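Local coordinates for protein iron Super-Oxide Dismutase (Plasmodium knowlesi, PDB 2AWP) that probably uses an iron ion to convert superoxide radicals into hydrogen peroxide and dioxygen, protecting the cell from their toxicity, at residues 124-129 and 153-158. Numbering follows the deposited sequence.
Sequences GWLVLN and PILTCD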
ATOM      1  N   GLY A 124      -8.294   1.983  -8.973  1.00  8.28           N
ATOM      2  CA  GLY A 124      -8.591   2.472 -10.325  1.00  7.81           C
ATOM      3  C   GLY A 124     -10.100   2.655 -10.454  1.00  9.22           C
ATOM      4  O   GLY A 124     -10.873   1.875  -9.892  1.00  9.25           O
ATOM      5  N   TRP A 125     -10.532   3.690 -11.173  1.00  9.58           N
ATOM      6  CA  TRP A 125     -11.963   3.974 -11.293  1.00  9.67           C
ATOM      7  C   TRP A 125     -12.391   4.169 -12.754  1.00  9.99           C
ATOM      8  O   TRP A 125     -11.641   4.707 -13.560  1.00  8.82           O
ATOM      9  CB  TRP A 125     -12.329   5.250 -10.523  1.00  9.96           C
ATOM     10  CG  TRP A 125     -11.955   5.228  -9.100  1.00  7.92           C
ATOM     11  CD1 TRP A 125     -10.746   5.587  -8.565  1.00  7.66           C
ATOM     12  CD2 TRP A 125     -12.778   4.814  -8.006  1.00  9.61           C
ATOM     13  NE1 TRP A 125     -10.772   5.429  -7.219  1.00  8.02           N
ATOM     14  CE2 TRP A 125     -12.007   4.959  -6.838  1.00  8.17           C
ATOM     15  CE3 TRP A 125     -14.107   4.364  -7.896  1.00  9.31           C
ATOM     16  CZ2 TRP A 125     -12.505   4.658  -5.558  1.00  8.11           C
ATOM     17  CZ3 TRP A 125     -14.607   4.044  -6.607  1.00  9.21           C
ATOM     18  CH2 TRP A 125     -13.803   4.202  -5.462  1.00  9.51           C
ATOM     19  N   LEU A 126     -13.601   3.699 -13.077  1.00 10.15           N
ATOM     20  CA  LEU A 126     -14.315   4.217 -14.218  1.00 10.60           C
ATOM     21  C   LEU A 126     -15.285   5.215 -13.617  1.00 10.99           C
ATOM     22  O   LEU A 126     -16.000   4.885 -12.658  1.00  9.70           O
ATOM     23  CB  LEU A 126     -15.077   3.122 -14.981  1.00 11.23           C
ATOM     24  CG  LEU A 126     -15.942   3.641 -16.139  1.00 11.41           C
ATOM     25  CD1 LEU A 126     -15.086   4.292 -17.223  1.00  5.53           C
ATOM     26  CD2 LEU A 126     -16.794   2.477 -16.685  1.00 11.70           C
ATOM     27  N   VAL A 127     -15.282   6.438 -14.158  1.00 10.74           N
ATOM     28  CA  VAL A 127     -16.140   7.506 -13.620  1.00 11.96           C
ATOM     29  C   VAL A 127     -16.840   8.254 -14.753  1.00 11.82           C
ATOM     30  O   VAL A 127     -16.320   8.332 -15.861  1.00 11.52           O
ATOM     31  CB  VAL A 127     -15.398   8.538 -12.681  1.00 13.03           C
ATOM     32  CG1 VAL A 127     -14.304   7.876 -11.800  1.00 12.25           C
ATOM     33  CG2 VAL A 127     -14.820   9.692 -13.454  1.00 13.09           C
ATOM     34  N   LEU A 128     -18.037   8.757 -14.467  1.00 11.39           N
ATOM     35  CA  LEU A 128     -18.636   9.754 -15.332  1.00 10.92           C
ATOM     36  C   LEU A 128     -18.157  11.101 -14.818  1.00 10.37           C
ATOM     37  O   LEU A 128     -18.520  11.518 -13.737  1.00  8.35           O
ATOM     38  CB  LEU A 128     -20.164   9.676 -15.302  1.00 10.48           C
ATOM     39  CG  LEU A 128     -20.900  10.538 -16.340  1.00 13.08           C
ATOM     40  CD1 LEU A 128     -20.762   9.934 -17.755  1.00  8.78           C
ATOM     41  CD2 LEU A 128     -22.400  10.761 -15.936  1.00 10.33           C
ATOM     42  N   ASN A 129     -17.348  11.778 -15.626  1.00 10.74           N
ATOM     43  CA  ASN A 129     -16.776  13.048 -15.201  1.00 10.16           C
ATOM     44  C   ASN A 129     -17.800  14.201 -15.199  1.00 10.82           C
ATOM     45  O   ASN A 129     -18.980  14.026 -15.537  1.00  9.53           O
ATOM     46  CB  ASN A 129     -15.474  13.348 -15.970  1.00  9.84           C
ATOM     47  CG  ASN A 129     -15.702  13.874 -17.394  1.00  8.72           C
ATOM     48  OD1 ASN A 129     -16.821  14.208 -17.799  1.00 10.52           O
ATOM     49  ND2 ASN A 129     -14.627  13.914 -18.175  1.00  6.99           N
ATOM     50  N   PRO A 153     -18.461   7.801  -9.576  1.00 12.03           N
ATOM     51  CA  PRO A 153     -17.985   6.422  -9.678  1.00 11.47           C
ATOM     52  C   PRO A 153     -18.974   5.465 -10.401  1.00 11.16           C
ATOM     53  O   PRO A 153     -20.163   5.433 -10.094  1.00 10.50           O
ATOM     54  CB  PRO A 153     -17.800   6.024  -8.219  1.00 11.73           C
ATOM     55  CG  PRO A 153     -17.329   7.363  -7.550  1.00 10.66           C
ATOM     56  CD  PRO A 153     -18.347   8.318  -8.190  1.00 11.42           C
ATOM     57  N   ILE A 154     -18.461   4.693 -11.346  1.00  9.83           N
ATOM     58  CA  ILE A 154     -19.280   3.735 -12.092  1.00  9.58           C
ATOM     59  C   ILE A 154     -18.862   2.281 -11.729  1.00  9.25           C
ATOM     60  O   ILE A 154     -19.711   1.404 -11.529  1.00  7.58           O
ATOM     61  CB  ILE A 154     -19.135   3.961 -13.654  1.00  9.34           C
ATOM     62  CG1 ILE A 154     -19.563   5.395 -14.082  1.00  9.47           C
ATOM     63  CG2 ILE A 154     -19.871   2.904 -14.425  1.00  7.12           C
ATOM     64  CD1 ILE A 154     -21.038   5.774 -13.828  1.00  7.58           C
ATOM     65  N   LEU A 155     -17.545   2.058 -11.693  1.00  9.37           N
ATOM     66  CA  LEU A 155     -16.912   0.804 -11.275  1.00  9.63           C
ATOM     67  C   LEU A 155     -15.569   1.128 -10.598  1.00  9.88           C
ATOM     68  O   LEU A 155     -14.950   2.145 -10.907  1.00  8.46           O
ATOM     69  CB  LEU A 155     -16.609  -0.104 -12.478  1.00  9.64           C
ATOM     70  CG  LEU A 155     -17.708  -0.741 -13.308  1.00 10.84           C
ATOM     71  CD1 LEU A 155     -17.163  -1.298 -14.626  1.00 10.85           C
ATOM     72  CD2 LEU A 155     -18.449  -1.829 -12.504  1.00 12.41           C
ATOM     73  N   THR A 156     -15.128   0.257  -9.692  1.00  9.46           N
ATOM     74  CA  THR A 156     -13.761   0.375  -9.152  1.00  9.60           C
ATOM     75  C   THR A 156     -13.072  -0.982  -9.074  1.00  9.18           C
ATOM     76  O   THR A 156     -13.743  -2.047  -9.067  1.00  9.02           O
ATOM     77  CB  THR A 156     -13.725   1.052  -7.760  1.00  9.16           C
ATOM     78  OG1 THR A 156     -12.382   1.449  -7.445  1.00  9.45           O
ATOM     79  CG2 THR A 156     -14.254   0.119  -6.671  1.00  8.18           C
ATOM     80  N   CYS A 157     -11.732  -0.907  -9.041  1.00  9.19           N
ATOM     81  CA  CYS A 157     -10.835  -2.043  -8.851  1.00  9.00           C
ATOM     82  C   CYS A 157      -9.761  -1.647  -7.834  1.00  9.06           C
ATOM     83  O   CYS A 157      -9.037  -0.652  -7.983  1.00  9.45           O
ATOM     84  CB  CYS A 157     -10.200  -2.541 -10.172  1.00  8.73           C
ATOM     85  SG  CYS A 157      -9.172  -4.075  -9.922  1.00 10.39           S
ATOM     86  N   ASP A 158      -9.696  -2.432  -6.770  1.00  8.21           N
ATOM     87  CA  ASP A 158      -8.745  -2.231  -5.698  1.00  8.09           C
ATOM     88  C   ASP A 158      -7.415  -2.769  -6.121  1.00  8.39           C
ATOM     89  O   ASP A 158      -7.320  -3.923  -6.573  1.00  8.95           O
ATOM     90  CB  ASP A 158      -9.230  -3.072  -4.538  1.00  8.40           C
ATOM     91  CG  ASP A 158      -8.509  -2.809  -3.261  1.00  8.40           C
ATOM     92  OD1 ASP A 158      -7.606  -1.966  -3.139  1.00 11.69           O
ATOM     93  OD2 ASP A 158      -8.885  -3.517  -2.348  1.00  9.76           O
TER
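Gly124 and Cys157 form a hydrogen-bonded pair where the central strand 122-129 and the edge strand 151-158 run antiparallel, in the three-stranded sheet of the C-terminal iron/manganese superoxide dismutase domain. Asp158, next after Cys157, is a probable iron ligand, as in a close relative. Gly124 N donates to Cys157 O at 2.9 Å, and Gly124 O takes two bonds: Cys157 N supplies the ordinary ladder bond, while the hydroxyl Thr156 OG1, also 2.9 Å from Gly124 O, comes in from above the carbonyl plane. That hydroxyl is anti to its own backbone N (chi1 -165°), which directs it across to Gly124 O and places it on one face of the Trp125 indole, toward the rim. Thr156 CB lies over one face of the six-membered ring, a CH-pi contact 3.6 Å from the centroid, with Pro153 CB meeting the same ring obliquely. Beyond the contact, Trp125 NE1 is hydrogen-bonded to Thr139 OG1 on the other edge strand, so the indole is held from both neighbours. At Leu126 a classic beta bulge sets Ile154 and Leu155 both against one residue: Leu126 N donates to Leu155 O at 3.0 Å, and Leu126 O accepts from Ile154 N at 2.8 Å and, weakly, from Leu155 N at 3.4 Å. Leu126 CD2 packs on Ile154 CG2 at 3.8 Å. Val127 then pairs with Pro153, and Ile154 CG1 crosses to the Leu128 backbone in van der Waals contact, with CD1 near Leu128 CB.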